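PDB 3ISL: (S)-ureidoglycine--glyoxylate transaminase from Bacillus subtilis, which catalyses the pyridoxal-phosphate-dependent transfer of the amino group of (S)-ureidoglycine to glyoxylate, giving oxalurate and glycine in purine catabolism. Local coordinates for residues I128-M142 and A157-V171. Residues are numbered along the deposited sequence; the frame is centred on the assembly and turned at random.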
ATOM      1  N   ILE A 128       8.788 -19.498 -27.536  1.00 22.50           N
ATOM      2  CA  ILE A 128       9.407 -18.601 -26.542  1.00 22.03           C
ATOM      3  C   ILE A 128      10.918 -18.925 -26.335  1.00 23.46           C
ATOM      4  O   ILE A 128      11.820 -18.021 -26.356  1.00 22.96           O
ATOM      5  CB  ILE A 128       8.589 -18.609 -25.208  1.00 21.61           C
ATOM      6  CG1 ILE A 128       7.162 -18.098 -25.493  1.00 18.86           C
ATOM      7  CG2 ILE A 128       9.325 -17.746 -24.089  1.00 18.64           C
ATOM      8  CD1 ILE A 128       6.193 -18.064 -24.331  1.00 20.87           C
ATOM      9  N   ILE A 129      11.178 -20.210 -26.092  1.00 23.19           N
ATOM     10  CA  ILE A 129      12.536 -20.713 -25.837  1.00 23.72           C
ATOM     11  C   ILE A 129      13.454 -20.349 -27.055  1.00 24.86           C
ATOM     12  O   ILE A 129      14.569 -19.840 -26.872  1.00 24.70           O
ATOM     13  CB  ILE A 129      12.467 -22.201 -25.536  1.00 23.94           C
ATOM     14  CG1 ILE A 129      11.734 -22.420 -24.184  1.00 21.98           C
ATOM     15  CG2 ILE A 129      13.861 -22.853 -25.658  1.00 23.88           C
ATOM     16  CD1 ILE A 129      11.298 -23.879 -24.012  1.00 26.07           C
ATOM     17  N   ARG A 130      12.952 -20.493 -28.273  1.00 24.01           N
ATOM     18  CA  ARG A 130      13.717 -20.002 -29.445  1.00 26.78           C
ATOM     19  C   ARG A 130      14.072 -18.465 -29.384  1.00 26.96           C
ATOM     20  O   ARG A 130      15.215 -18.072 -29.731  1.00 26.78           O
ATOM     21  CB  ARG A 130      12.967 -20.370 -30.713  1.00 27.19           C
ATOM     22  CG  ARG A 130      13.619 -19.996 -31.999  1.00 33.08           C
ATOM     23  CD  ARG A 130      14.317 -21.220 -32.581  1.00 38.70           C
ATOM     24  NE  ARG A 130      14.416 -21.095 -34.023  1.00 39.84           N
ATOM     25  CZ  ARG A 130      15.555 -21.060 -34.694  1.00 37.05           C
ATOM     26  NH1 ARG A 130      16.728 -21.179 -34.056  1.00 36.56           N
ATOM     27  NH2 ARG A 130      15.490 -20.943 -36.007  1.00 38.40           N
ATOM     28  N   GLU A 131      13.131 -17.621 -28.937  1.00 25.32           N
ATOM     29  CA  GLU A 131      13.426 -16.180 -28.764  1.00 26.52           C
ATOM     30  C   GLU A 131      14.379 -15.908 -27.662  1.00 25.00           C
ATOM     31  O   GLU A 131      15.179 -14.977 -27.772  1.00 27.19           O
ATOM     32  CB  GLU A 131      12.176 -15.334 -28.530  1.00 27.00           C
ATOM     33  CG  GLU A 131      11.312 -15.385 -29.758  1.00 31.94           C
ATOM     34  CD  GLU A 131      11.905 -14.606 -30.932  1.00 31.13           C
ATOM     35  OE1 GLU A 131      12.399 -13.488 -30.732  1.00 32.97           O
ATOM     36  OE2 GLU A 131      11.808 -15.107 -32.061  1.00 39.79           O
ATOM     37  N   ILE A 132      14.282 -16.669 -26.586  1.00 23.38           N
ATOM     38  CA  ILE A 132      15.248 -16.602 -25.527  1.00 23.57           C
ATOM     39  C   ILE A 132      16.648 -16.834 -26.103  1.00 24.36           C
ATOM     40  O   ILE A 132      17.541 -16.027 -25.861  1.00 24.14           O
ATOM     41  CB  ILE A 132      14.920 -17.547 -24.332  1.00 23.60           C
ATOM     42  CG1 ILE A 132      13.548 -17.143 -23.671  1.00 22.26           C
ATOM     43  CG2 ILE A 132      16.077 -17.507 -23.268  1.00 24.31           C
ATOM     44  CD1 ILE A 132      13.108 -18.129 -22.579  1.00 20.55           C
ATOM     45  N   LYS A 133      16.823 -17.895 -26.907  1.00 23.83           N
ATOM     46  CA  LYS A 133      18.147 -18.251 -27.382  1.00 26.37           C
ATOM     47  C   LYS A 133      18.687 -17.186 -28.335  1.00 26.29           C
ATOM     48  O   LYS A 133      19.859 -16.888 -28.367  1.00 27.21           O
ATOM     49  CB  LYS A 133      18.188 -19.655 -27.998  1.00 26.53           C
ATOM     50  CG  LYS A 133      18.181 -20.821 -26.960  1.00 29.32           C
ATOM     51  CD  LYS A 133      17.813 -22.198 -27.628  1.00 34.09           C
ATOM     52  CE  LYS A 133      16.313 -22.133 -28.303  1.00 37.45           C
ATOM     53  NZ  LYS A 133      15.593 -23.340 -29.070  1.00 22.23           N
ATOM     54  N   LYS A 134      17.787 -16.594 -29.081  1.00 27.61           N
ATOM     55  CA  LYS A 134      18.087 -15.619 -30.051  1.00 27.48           C
ATOM     56  C   LYS A 134      18.381 -14.249 -29.414  1.00 27.82           C
ATOM     57  O   LYS A 134      19.339 -13.592 -29.786  1.00 27.70           O
ATOM     58  CB  LYS A 134      16.886 -15.516 -30.967  1.00 28.82           C
ATOM     59  CG  LYS A 134      17.022 -14.515 -32.071  1.00 33.65           C
ATOM     60  CD  LYS A 134      15.747 -14.456 -32.854  1.00 41.64           C
ATOM     61  CE  LYS A 134      15.482 -13.032 -33.270  1.00 45.46           C
ATOM     62  NZ  LYS A 134      13.993 -12.893 -33.125  1.00 49.21           N
ATOM     63  N   VAL A 135      17.546 -13.806 -28.486  1.00 26.79           N
ATOM     64  CA  VAL A 135      17.692 -12.462 -27.965  1.00 28.02           C
ATOM     65  C   VAL A 135      18.744 -12.423 -26.835  1.00 28.34           C
ATOM     66  O   VAL A 135      19.425 -11.394 -26.630  1.00 29.10           O
ATOM     67  CB  VAL A 135      16.305 -11.905 -27.501  1.00 28.08           C
ATOM     68  CG1 VAL A 135      16.441 -10.572 -26.772  1.00 25.68           C
ATOM     69  CG2 VAL A 135      15.383 -11.764 -28.744  1.00 28.43           C
ATOM     70  N   LYS A 136      18.860 -13.532 -26.101  1.00 27.53           N
ATOM     71  CA  LYS A 136      19.757 -13.605 -24.945  1.00 27.74           C
ATOM     72  C   LYS A 136      19.456 -12.489 -23.990  1.00 26.79           C
ATOM     73  O   LYS A 136      20.314 -11.612 -23.753  1.00 25.20           O
ATOM     74  CB  LYS A 136      21.227 -13.496 -25.414  1.00 29.76           C
ATOM     75  CG  LYS A 136      21.952 -14.828 -25.327  1.00 33.38           C
ATOM     76  CD  LYS A 136      22.317 -15.361 -26.684  1.00 39.86           C
ATOM     77  CE  LYS A 136      23.451 -14.536 -27.286  1.00 39.62           C
ATOM     78  NZ  LYS A 136      23.908 -15.195 -28.542  1.00 44.02           N
ATOM     79  N   PRO A 137      18.208 -12.457 -23.472  1.00 25.96           N
ATOM     80  CA  PRO A 137      17.841 -11.334 -22.611  1.00 25.39           C
ATOM     81  C   PRO A 137      18.434 -11.479 -21.205  1.00 24.91           C
ATOM     82  O   PRO A 137      18.637 -12.607 -20.708  1.00 24.29           O
ATOM     83  CB  PRO A 137      16.310 -11.451 -22.568  1.00 25.50           C
ATOM     84  CG  PRO A 137      16.095 -12.900 -22.577  1.00 24.77           C
ATOM     85  CD  PRO A 137      17.114 -13.430 -23.586  1.00 25.43           C
ATOM     86  N   LYS A 138      18.697 -10.373 -20.536  1.00 24.79           N
ATOM     87  CA  LYS A 138      18.993 -10.458 -19.096  1.00 25.08           C
ATOM     88  C   LYS A 138      17.736 -11.019 -18.357  1.00 24.65           C
ATOM     89  O   LYS A 138      17.827 -11.792 -17.379  1.00 24.67           O
ATOM     90  CB  LYS A 138      19.422  -9.062 -18.545  1.00 24.52           C
ATOM     91  CG  LYS A 138      19.606  -9.003 -17.048  1.00 26.92           C
ATOM     92  CD  LYS A 138      20.057  -7.588 -16.568  1.00 29.11           C
ATOM     93  CE  LYS A 138      20.396  -7.556 -15.108  1.00 26.97           C
ATOM     94  NZ  LYS A 138      20.725  -6.162 -14.675  1.00 27.41           N
ATOM     95  N   ILE A 139      16.568 -10.650 -18.853  1.00 24.55           N
ATOM     96  CA  ILE A 139      15.331 -10.920 -18.126  1.00 25.34           C
ATOM     97  C   ILE A 139      14.230 -11.410 -19.066  1.00 25.75           C
ATOM     98  O   ILE A 139      14.026 -10.840 -20.175  1.00 23.66           O
ATOM     99  CB  ILE A 139      14.767  -9.637 -17.463  1.00 25.75           C
ATOM    100  CG1 ILE A 139      15.787  -9.097 -16.460  1.00 27.11           C
ATOM    101  CG2 ILE A 139      13.327  -9.912 -16.806  1.00 23.91           C
ATOM    102  CD1 ILE A 139      15.659  -7.701 -16.231  1.00 26.66           C
ATOM    103  N   VAL A 140      13.524 -12.449 -18.616  1.00 24.88           N
ATOM    104  CA  VAL A 140      12.247 -12.741 -19.224  1.00 24.03           C
ATOM    105  C   VAL A 140      11.131 -12.603 -18.225  1.00 24.44           C
ATOM    106  O   VAL A 140      11.174 -13.171 -17.134  1.00 22.07           O
ATOM    107  CB  VAL A 140      12.239 -14.019 -20.136  1.00 25.91           C
ATOM    108  CG1 VAL A 140      13.601 -14.734 -20.298  1.00 26.30           C
ATOM    109  CG2 VAL A 140      10.957 -14.855 -20.125  1.00 22.34           C
ATOM    110  N   ALA A 141      10.163 -11.756 -18.602  1.00 24.93           N
ATOM    111  CA  ALA A 141       9.082 -11.357 -17.715  1.00 24.63           C
ATOM    112  C   ALA A 141       7.812 -11.878 -18.312  1.00 24.27           C
ATOM    113  O   ALA A 141       7.531 -11.624 -19.487  1.00 24.96           O
ATOM    114  CB  ALA A 141       9.008  -9.801 -17.563  1.00 23.48           C
ATOM    115  N   MET A 142       6.999 -12.533 -17.500  1.00 23.07           N
ATOM    116  CA  MET A 142       5.788 -13.121 -18.031  1.00 25.18           C
ATOM    117  C   MET A 142       4.634 -13.263 -17.014  1.00 24.07           C
ATOM    118  O   MET A 142       4.880 -13.456 -15.836  1.00 23.43           O
ATOM    119  CB  MET A 142       6.147 -14.515 -18.531  1.00 25.69           C
ATOM    120  CG  MET A 142       5.330 -14.969 -19.691  1.00 29.04           C
ATOM    121  SD  MET A 142       5.897 -16.647 -20.094  1.00 34.39           S
ATOM    122  CE  MET A 142       4.457 -17.128 -21.033  1.00 28.85           C
ATOM    123  N   ALA A 157       8.944 -25.279 -18.896  1.00 24.69           N
ATOM    124  CA  ALA A 157       9.905 -25.398 -20.030  1.00 25.92           C
ATOM    125  C   ALA A 157      10.614 -24.025 -20.229  1.00 25.46           C
ATOM    126  O   ALA A 157      11.839 -23.939 -20.497  1.00 26.65           O
ATOM    127  CB  ALA A 157       9.178 -25.924 -21.316  1.00 25.41           C
ATOM    128  N   ILE A 158       9.861 -22.970 -19.980  1.00 24.44           N
ATOM    129  CA  ILE A 158      10.384 -21.616 -20.153  1.00 24.36           C
ATOM    130  C   ILE A 158      11.428 -21.283 -19.066  1.00 23.76           C
ATOM    131  O   ILE A 158      12.507 -20.833 -19.368  1.00 23.12           O
ATOM    132  CB  ILE A 158       9.225 -20.584 -20.186  1.00 24.06           C
ATOM    133  CG1 ILE A 158       8.473 -20.763 -21.501  1.00 23.61           C
ATOM    134  CG2 ILE A 158       9.812 -19.084 -20.059  1.00 21.92           C
ATOM    135  CD1 ILE A 158       7.070 -20.117 -21.506  1.00 23.52           C
ATOM    136  N   GLY A 159      11.112 -21.554 -17.818  1.00 22.73           N
ATOM    137  CA  GLY A 159      12.076 -21.384 -16.731  1.00 23.95           C
ATOM    138  C   GLY A 159      13.336 -22.216 -16.893  1.00 24.44           C
ATOM    139  O   GLY A 159      14.436 -21.713 -16.683  1.00 25.71           O
ATOM    140  N   GLU A 160      13.196 -23.465 -17.314  1.00 24.21           N
ATOM    141  CA  GLU A 160      14.369 -24.279 -17.636  1.00 25.63           C
ATOM    142  C   GLU A 160      15.273 -23.672 -18.694  1.00 24.78           C
ATOM    143  O   GLU A 160      16.517 -23.699 -18.543  1.00 25.17           O
ATOM    144  CB  GLU A 160      13.968 -25.712 -17.998  1.00 26.08           C
ATOM    145  CG  GLU A 160      13.859 -26.440 -16.650  1.00 30.90           C
ATOM    146  CD  GLU A 160      13.079 -27.704 -16.674  1.00 38.57           C
ATOM    147  OE1 GLU A 160      12.437 -28.028 -17.703  1.00 39.00           O
ATOM    148  OE2 GLU A 160      13.124 -28.383 -15.616  1.00 42.17           O
ATOM    149  N   ALA A 161      14.687 -23.069 -19.721  1.00 22.77           N
ATOM    150  CA  ALA A 161      15.535 -22.446 -20.761  1.00 22.64           C
ATOM    151  C   ALA A 161      16.189 -21.175 -20.160  1.00 22.08           C
ATOM    152  O   ALA A 161      17.313 -20.874 -20.506  1.00 21.65           O
ATOM    153  CB  ALA A 161      14.709 -22.108 -22.022  1.00 21.39           C
ATOM    154  N   CYS A 162      15.489 -20.459 -19.267  1.00 21.19           N
ATOM    155  CA  CYS A 162      15.986 -19.156 -18.711  1.00 23.06           C
ATOM    156  C   CYS A 162      17.218 -19.458 -17.888  1.00 23.51           C
ATOM    157  O   CYS A 162      18.245 -18.806 -18.058  1.00 25.26           O
ATOM    158  CB  CYS A 162      14.937 -18.419 -17.840  1.00 21.02           C
ATOM    159  SG  CYS A 162      13.595 -17.664 -18.796  1.00 23.84           S
ATOM    160  N   ARG A 163      17.148 -20.512 -17.076  1.00 24.11           N
ATOM    161  CA  ARG A 163      18.277 -20.948 -16.251  1.00 25.66           C
ATOM    162  C   ARG A 163      19.542 -21.321 -17.100  1.00 27.53           C
ATOM    163  O   ARG A 163      20.652 -20.885 -16.819  1.00 27.44           O
ATOM    164  CB  ARG A 163      17.827 -22.143 -15.351  1.00 24.71           C
ATOM    165  CG  ARG A 163      18.801 -22.509 -14.192  1.00 25.86           C
ATOM    166  CD  ARG A 163      18.987 -21.338 -13.163  1.00 25.34           C
ATOM    167  NE  ARG A 163      17.708 -20.798 -12.642  1.00 27.62           N
ATOM    168  CZ  ARG A 163      17.093 -21.176 -11.501  1.00 29.10           C
ATOM    169  NH1 ARG A 163      17.603 -22.110 -10.698  1.00 30.01           N
ATOM    170  NH2 ARG A 163      15.959 -20.609 -11.141  1.00 23.14           N
ATOM    171  N   THR A 164      19.370 -22.144 -18.119  1.00 28.95           N
ATOM    172  CA  THR A 164      20.497 -22.485 -18.998  1.00 30.55           C
ATOM    173  C   THR A 164      21.054 -21.298 -19.791  1.00 29.84           C
ATOM    174  O   THR A 164      22.256 -21.197 -19.954  1.00 30.78           O
ATOM    175  CB  THR A 164      20.241 -23.730 -19.928  1.00 31.33           C
ATOM    176  OG1 THR A 164      19.613 -23.327 -21.137  1.00 38.28           O
ATOM    177  CG2 THR A 164      19.396 -24.769 -19.285  1.00 29.52           C
ATOM    178  N   GLU A 165      20.193 -20.389 -20.243  1.00 28.83           N
ATOM    179  CA  GLU A 165      20.629 -19.185 -20.945  1.00 28.88           C
ATOM    180  C   GLU A 165      21.013 -18.042 -20.006  1.00 29.02           C
ATOM    181  O   GLU A 165      21.345 -16.941 -20.474  1.00 28.34           O
ATOM    182  CB  GLU A 165      19.577 -18.696 -21.950  1.00 27.67           C
ATOM    183  CG  GLU A 165      19.182 -19.749 -22.993  1.00 32.25           C
ATOM    184  CD  GLU A 165      20.316 -20.070 -23.971  1.00 32.95           C
ATOM    185  OE1 GLU A 165      21.064 -19.166 -24.397  1.00 34.77           O
ATOM    186  OE2 GLU A 165      20.465 -21.245 -24.288  1.00 35.19           O
ATOM    187  N   ASP A 166      20.927 -18.292 -18.697  1.00 28.89           N
ATOM    188  CA  ASP A 166      21.329 -17.308 -17.693  1.00 29.88           C
ATOM    189  C   ASP A 166      20.517 -16.027 -17.857  1.00 29.54           C
ATOM    190  O   ASP A 166      21.036 -14.931 -17.751  1.00 30.30           O
ATOM    191  CB  ASP A 166      22.867 -17.098 -17.716  1.00 31.57           C
ATOM    192  CG  ASP A 166      23.419 -16.424 -16.410  1.00 35.01           C
ATOM    193  OD1 ASP A 166      22.794 -16.514 -15.302  1.00 32.76           O
ATOM    194  OD2 ASP A 166      24.514 -15.810 -16.542  1.00 34.05           O
ATOM    195  N   ALA A 167      19.216 -16.175 -18.111  1.00 29.59           N
ATOM    196  CA  ALA A 167      18.230 -15.083 -17.943  1.00 28.53           C
ATOM    197  C   ALA A 167      17.462 -15.213 -16.599  1.00 28.43           C
ATOM    198  O   ALA A 167      17.237 -16.340 -16.108  1.00 26.71           O
ATOM    199  CB  ALA A 167      17.214 -15.079 -19.140  1.00 28.39           C
ATOM    200  N   LEU A 168      17.004 -14.071 -16.050  1.00 25.86           N
ATOM    201  CA  LEU A 168      16.131 -14.086 -14.897  1.00 25.86           C
ATOM    202  C   LEU A 168      14.689 -14.248 -15.304  1.00 25.79           C
ATOM    203  O   LEU A 168      14.187 -13.474 -16.113  1.00 26.44           O
ATOM    204  CB  LEU A 168      16.302 -12.813 -14.051  1.00 25.77           C
ATOM    205  CG  LEU A 168      17.775 -12.483 -13.790  1.00 24.44           C
ATOM    206  CD1 LEU A 168      17.811 -11.054 -13.243  1.00 26.06           C
ATOM    207  CD2 LEU A 168      18.348 -13.531 -12.760  1.00 23.64           C
ATOM    208  N   PHE A 169      14.029 -15.273 -14.788  1.00 24.57           N
ATOM    209  CA  PHE A 169      12.641 -15.513 -15.174  1.00 25.66           C
ATOM    210  C   PHE A 169      11.754 -14.904 -14.088  1.00 25.27           C
ATOM    211  O   PHE A 169      11.760 -15.387 -12.968  1.00 25.55           O
ATOM    212  CB  PHE A 169      12.429 -17.035 -15.278  1.00 23.99           C
ATOM    213  CG  PHE A 169      11.064 -17.459 -15.753  1.00 22.40           C
ATOM    214  CD1 PHE A 169      10.345 -16.708 -16.658  1.00 26.19           C
ATOM    215  CD2 PHE A 169      10.582 -18.707 -15.395  1.00 25.19           C
ATOM    216  CE1 PHE A 169       9.159 -17.134 -17.146  1.00 25.59           C
ATOM    217  CE2 PHE A 169       9.377 -19.176 -15.888  1.00 23.78           C
ATOM    218  CZ  PHE A 169       8.672 -18.394 -16.787  1.00 23.23           C
ATOM    219  N   ILE A 170      11.032 -13.826 -14.418  1.00 26.72           N
ATOM    220  CA  ILE A 170      10.252 -13.064 -13.432  1.00 26.76           C
ATOM    221  C   ILE A 170       8.798 -13.220 -13.813  1.00 26.82           C
ATOM    222  O   ILE A 170       8.426 -12.880 -14.923  1.00 26.90           O
ATOM    223  CB  ILE A 170      10.704 -11.590 -13.406  1.00 28.05           C
ATOM    224  CG1 ILE A 170      12.180 -11.537 -12.915  1.00 27.39           C
ATOM    225  CG2 ILE A 170       9.755 -10.670 -12.487  1.00 27.24           C
ATOM    226  CD1 ILE A 170      12.840 -10.344 -13.312  1.00 33.54           C
ATOM    227  N   VAL A 171       7.998 -13.730 -12.881  1.00 24.22           N
ATOM    228  CA  VAL A 171       6.659 -14.175 -13.187  1.00 23.94           C
ATOM    229  C   VAL A 171       5.603 -13.384 -12.414  1.00 24.00           C
ATOM    230  O   VAL A 171       5.713 -13.208 -11.249  1.00 22.91           O
ATOM    231  CB  VAL A 171       6.490 -15.743 -12.954  1.00 21.91           C
ATOM    232  CG1 VAL A 171       5.006 -16.144 -13.046  1.00 20.41           C
ATOM    233  CG2 VAL A 171       7.272 -16.538 -14.031  1.00 23.19           C
TER
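I129 straddles the methyl of A161: its CG1 comes within 3.7 Å of A161 CB and its CG2 within 3.8 Å, while CD1 runs on to the A157 backbone. CG1 stands anti to the carbonyl carbon (chi1 -67°), placing both branches against the neighbouring helix. With an alanine here the A161 methyl would probably lose its cover and a gap open between the two helices. One turn on, I132 sends CD1 to C162 SG, 3.8 Å away, and lays CG2 obliquely across the aliphatic part of E165. The sulfur also meets V140 CG1, joining helix to strand. Back toward the start of both helices, I158 CD1 touches both I128 CD1, at 3.6 Å, and M142 SD.

Beneath these side chains, 139-142 and 168-171 run as neighbouring parallel strands. Four backbone bonds zip them, including I170 N to V140 O at 2.8 Å. On the face turned from the helices, I139 CG2 touches I170 CD1, and helix 71-82 covers this side through V78 and V82. Strand 139-143, helix 156-164 and strand 168-172 make a beta-alpha-beta crossover, and helix 125-135 packs nearly parallel to the crossover helix, axes 9.7 Å apart at 15°. Apart from the E165 carboxylate at the rim, the helices meet mainly through apolar side chains, held by burial and van der Waals contact; directional bonding is concentrated in the strands, whose V171 end heads toward the cofactor.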